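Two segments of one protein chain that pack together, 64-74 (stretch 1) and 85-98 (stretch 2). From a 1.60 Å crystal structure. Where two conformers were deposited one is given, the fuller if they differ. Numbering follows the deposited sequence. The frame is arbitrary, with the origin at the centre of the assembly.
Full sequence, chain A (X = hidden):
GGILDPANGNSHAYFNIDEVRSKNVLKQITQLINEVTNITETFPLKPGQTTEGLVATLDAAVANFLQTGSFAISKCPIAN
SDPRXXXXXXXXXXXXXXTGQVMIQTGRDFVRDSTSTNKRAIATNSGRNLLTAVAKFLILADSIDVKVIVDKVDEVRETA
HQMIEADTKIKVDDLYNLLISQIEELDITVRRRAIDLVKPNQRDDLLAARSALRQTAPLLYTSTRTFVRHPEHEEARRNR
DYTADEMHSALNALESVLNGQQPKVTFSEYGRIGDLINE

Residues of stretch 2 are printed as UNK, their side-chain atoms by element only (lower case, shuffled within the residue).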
# COMPACT_ATOMS: atom_id res chain seq x y z
N ASN A 64 10.69 9.24 14.63
CA ASN A 64 10.01 9.91 13.54
C ASN A 64 9.23 8.91 12.69
O ASN A 64 8.15 9.23 12.18
CB ASN A 64 10.99 10.70 12.67
CG ASN A 64 10.29 11.53 11.62
OD1 ASN A 64 10.21 11.15 10.46
ND2 ASN A 64 9.75 12.67 12.04
N PHE A 65 9.78 7.71 12.54
CA PHE A 65 9.10 6.64 11.82
C PHE A 65 7.79 6.29 12.54
O PHE A 65 6.74 6.14 11.91
CB PHE A 65 10.00 5.40 11.69
CG PHE A 65 9.45 4.34 10.77
CD1 PHE A 65 9.84 4.28 9.45
CD2 PHE A 65 8.55 3.40 11.25
CE1 PHE A 65 9.34 3.30 8.60
CE2 PHE A 65 8.03 2.42 10.40
CZ PHE A 65 8.42 2.37 9.08
N LEU A 66 7.86 6.19 13.86
CA LEU A 66 6.68 5.85 14.64
C LEU A 66 5.63 6.95 14.56
O LEU A 66 4.44 6.67 14.50
CB LEU A 66 7.06 5.57 16.10
CG LEU A 66 8.03 4.40 16.28
CD1 LEU A 66 8.32 4.17 17.75
CD2 LEU A 66 7.49 3.13 15.64
N GLN A 67 6.08 8.21 14.56
CA GLN A 67 5.16 9.34 14.53
C GLN A 67 4.45 9.43 13.18
O GLN A 67 3.23 9.57 13.12
CB GLN A 67 5.89 10.65 14.83
CG GLN A 67 6.32 10.80 16.27
CD GLN A 67 7.29 11.95 16.46
OE1 GLN A 67 7.45 12.79 15.58
NE2 GLN A 67 7.92 12.00 17.63
N THR A 68 5.22 9.34 12.10
CA THR A 68 4.67 9.40 10.76
C THR A 68 3.76 8.20 10.49
O THR A 68 2.68 8.31 9.90
CB THR A 68 5.81 9.47 9.72
OG1 THR A 68 6.54 10.68 9.93
CG2 THR A 68 5.25 9.44 8.30
N GLY A 69 4.22 7.03 10.95
CA GLY A 69 3.44 5.81 10.83
C GLY A 69 2.08 5.92 11.50
O GLY A 69 1.07 5.52 10.93
N SER A 70 2.06 6.46 12.72
CA SER A 70 0.80 6.66 13.45
C SER A 70 -0.14 7.61 12.73
O SER A 70 -1.35 7.36 12.65
CB SER A 70 1.06 7.19 14.87
OG SER A 70 2.05 6.42 15.53
N PHE A 71 0.41 8.70 12.21
CA PHE A 71 -0.38 9.67 11.46
C PHE A 71 -0.96 9.03 10.20
O PHE A 71 -2.15 9.19 9.91
CB PHE A 71 0.49 10.88 11.10
CG PHE A 71 -0.25 11.95 10.35
CD1 PHE A 71 -1.11 12.81 11.01
CD2 PHE A 71 -0.07 12.11 8.98
CE1 PHE A 71 -1.78 13.80 10.34
CE2 PHE A 71 -0.74 13.11 8.30
CZ PHE A 71 -1.59 13.95 8.98
N ALA A 72 -0.11 8.29 9.47
CA ALA A 72 -0.52 7.63 8.23
C ALA A 72 -1.68 6.67 8.48
O ALA A 72 -2.63 6.61 7.70
CB ALA A 72 0.67 6.89 7.59
N ILE A 73 -1.58 5.92 9.57
CA ILE A 73 -2.61 4.94 9.92
C ILE A 73 -3.92 5.64 10.28
O ILE A 73 -5.00 5.20 9.87
CB ILE A 73 -2.15 4.04 11.09
CG1 ILE A 73 -0.99 3.13 10.68
CG2 ILE A 73 -3.30 3.17 11.58
CD1 ILE A 73 -0.31 2.44 11.89
N SER A 74 -3.83 6.74 11.03
CA SER A 74 -5.02 7.46 11.47
C SER A 74 -5.78 8.11 10.32
O SER A 74 -6.99 8.35 10.42
CB SER A 74 -4.63 8.53 12.50
OG SER A 74 -4.03 9.65 11.88
N UNK A 85 -7.89 -4.47 10.21
CA UNK A 85 -6.81 -4.03 9.35
C UNK A 85 -5.95 -3.02 10.09
O UNK A 85 -4.72 -3.11 10.09
c UNK A 85 -7.37 -3.44 8.07
N UNK A 86 -6.60 -2.03 10.70
CA UNK A 86 -5.91 -1.03 11.50
C UNK A 86 -5.17 -1.68 12.67
O UNK A 86 -4.09 -1.23 13.05
c UNK A 86 -6.89 0.03 12.03
c UNK A 86 -6.17 1.07 12.88
c UNK A 86 -6.78 1.65 10.05
c UNK A 86 -7.63 0.69 10.86
N UNK A 87 -5.75 -2.73 13.24
CA UNK A 87 -5.10 -3.46 14.33
C UNK A 87 -3.79 -4.12 13.90
O UNK A 87 -2.81 -4.12 14.64
o UNK A 87 -8.00 -4.70 16.23
c UNK A 87 -7.23 -3.93 15.62
c UNK A 87 -6.04 -4.53 14.90
o UNK A 87 -7.40 -2.70 15.56
N UNK A 88 -3.78 -4.69 12.70
CA UNK A 88 -2.56 -5.30 12.18
C UNK A 88 -1.48 -4.24 11.98
O UNK A 88 -0.31 -4.47 12.28
c UNK A 88 -2.83 -6.03 10.86
c UNK A 88 -2.42 -8.42 11.44
c UNK A 88 -3.46 -7.41 10.99
c UNK A 88 -4.10 -7.83 9.68
N UNK A 89 -1.90 -3.08 11.48
CA UNK A 89 -0.98 -1.97 11.22
C UNK A 89 -0.33 -1.49 12.51
O UNK A 89 0.87 -1.24 12.54
c UNK A 89 -2.98 -0.02 8.52
c UNK A 89 -1.92 -0.98 9.04
c UNK A 89 -1.70 -0.81 10.54
c UNK A 89 -0.61 -0.76 8.32
N UNK A 90 -1.13 -1.37 13.56
CA UNK A 90 -0.59 -0.94 14.84
C UNK A 90 0.35 -1.99 15.41
O UNK A 90 1.40 -1.66 15.96
c UNK A 90 -2.32 0.74 15.63
n UNK A 90 -2.73 2.87 15.27
c UNK A 90 -1.73 -0.62 15.82
c UNK A 90 -1.73 1.93 15.34
c UNK A 90 -3.89 2.28 15.50
n UNK A 90 -3.67 1.00 15.72
N UNK A 91 -0.01 -3.26 15.24
CA UNK A 91 0.83 -4.38 15.67
C UNK A 91 2.18 -4.37 14.95
O UNK A 91 3.23 -4.56 15.56
o UNK A 91 -0.85 -8.19 14.89
c UNK A 91 0.77 -6.91 16.07
c UNK A 91 0.12 -5.70 15.41
o UNK A 91 0.32 -9.22 16.43
c UNK A 91 0.03 -8.20 15.78
N UNK A 92 2.14 -4.15 13.64
CA UNK A 92 3.36 -4.13 12.84
C UNK A 92 4.23 -2.93 13.18
O UNK A 92 5.45 -3.02 13.19
c UNK A 92 3.03 -4.14 11.36
N UNK A 93 3.59 -1.80 13.45
CA UNK A 93 4.32 -0.61 13.86
C UNK A 93 4.96 -0.84 15.23
O UNK A 93 6.06 -0.35 15.50
c UNK A 93 3.08 3.10 14.00
c UNK A 93 4.10 1.98 13.93
c UNK A 93 3.41 0.61 13.90
c UNK A 93 5.03 2.15 12.73
N UNK A 94 4.26 -1.58 16.08
CA UNK A 94 4.77 -1.91 17.40
C UNK A 94 6.03 -2.76 17.31
O UNK A 94 6.93 -2.64 18.12
N UNK A 95 6.10 -3.61 16.29
CA UNK A 95 7.28 -4.45 16.10
C UNK A 95 8.48 -3.59 15.71
O UNK A 95 9.62 -3.92 16.07
c UNK A 95 7.02 -5.51 15.05
N UNK A 96 8.24 -2.49 15.00
CA UNK A 96 9.30 -1.53 14.70
C UNK A 96 9.76 -0.82 15.97
O UNK A 96 10.96 -0.67 16.20
c UNK A 96 8.56 -1.19 12.31
c UNK A 96 8.85 -0.49 13.64
c UNK A 96 9.92 0.56 13.43
N UNK A 97 8.82 -0.42 16.81
CA UNK A 97 9.16 0.23 18.07
C UNK A 97 10.01 -0.69 18.94
O UNK A 97 11.00 -0.25 19.54
c UNK A 97 8.11 1.34 20.15
c UNK A 97 6.80 1.77 20.78
o UNK A 97 5.89 0.97 20.94
n UNK A 97 6.70 3.05 21.12
c UNK A 97 7.88 0.64 18.81
N UNK A 98 9.63 -1.96 19.00
CA UNK A 98 10.32 -2.92 19.86
C UNK A 98 11.72 -3.25 19.34
O UNK A 98 12.70 -3.11 20.08
c UNK A 98 8.21 -3.98 20.82
o UNK A 98 7.34 -4.88 20.82
o UNK A 98 8.07 -2.92 21.47
c UNK A 98 9.49 -4.20 20.02
O HOH W 1 -2.49 5.74 14.60

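Position 85 carries one side-chain carbon and is out of reach of stretch 1; it is Ala 85. Position 86 has four carbons, forked at the first, with one arm two carbons long. One carbon of the fork reaches Ile 73. That branching is isoleucine. The CG2 of Ile 86 lies 3.8 Å from CG2 of Ile 73.

Position 87 has two carbons, the second carrying two oxygens, and points away: Asp 87. Position 88 has four carbons forked at the second, out of reach: Leu 88. Position 89 has the same fork but points toward stretch 1, where it meets the end of Ile 73. It is Leu 89, whose CB is 3.8 Å from CD1 of Ile 73.

Position 90 has one carbon and then a five-membered ring of three carbons and two nitrogens. A ring nitrogen lies against Ile 73. This is His 90. Its NE2 sits 3.7 Å from CG2 of Ile 73. The same NE2 is 3.0 Å from the oxygen of water 1, which donates to Ser 70 O at 2.8 Å. The water thus bridges the helices at the edge of the apolar contact.

Position 91 has three carbons, the third carrying two oxygens, and touches nothing here: Glu 91. Position 92 has a single carbon, also out of reach: Ala 92.

Position 93 has four carbons forked at the second and points toward stretch 1, among Leu 66, Gly 69, Ser 70 and Ile 73. It is Leu 93. Its CD1 is 3.8 Å from Phe 65 CE2, and its CD2 is 3.7 Å from Ser 70 N. Gly 69 leaves room for it: an ideal CB there would lie 2.9 Å from Leu 93 CD1, a clash.

Position 94 has no side-chain atoms and is Gly 94. Position 95 has one carbon, out of reach: Ala 95. Position 96 has one carbon carrying two more, points toward stretch 1 and meets the Phe 65 ring. It is Val 96, with CG1 3.8 Å from Phe 65 CD2. Position 97 has three carbons, the third carrying one oxygen and one nitrogen; the first packs on Leu 66. It is Gln 97, with CB 3.7 Å from Leu 66 CD1. Position 98 has two carbons, the second carrying two oxygens, beyond contact: Asp 98.

The helices run nearly antiparallel, at 173°, with axes 10.2 Å apart at closest approach. Two knobs interlock. Ile 73 sits among Ile 86, Leu 89, His 90 and Leu 93, while Leu 93 fills the hole on stretch 1. No direct hydrogen bond crosses. Apolar packing dominates the contact, which buries 514 Å².

Stretch 2, residues 85-98: AIDLLHEALGAVQD
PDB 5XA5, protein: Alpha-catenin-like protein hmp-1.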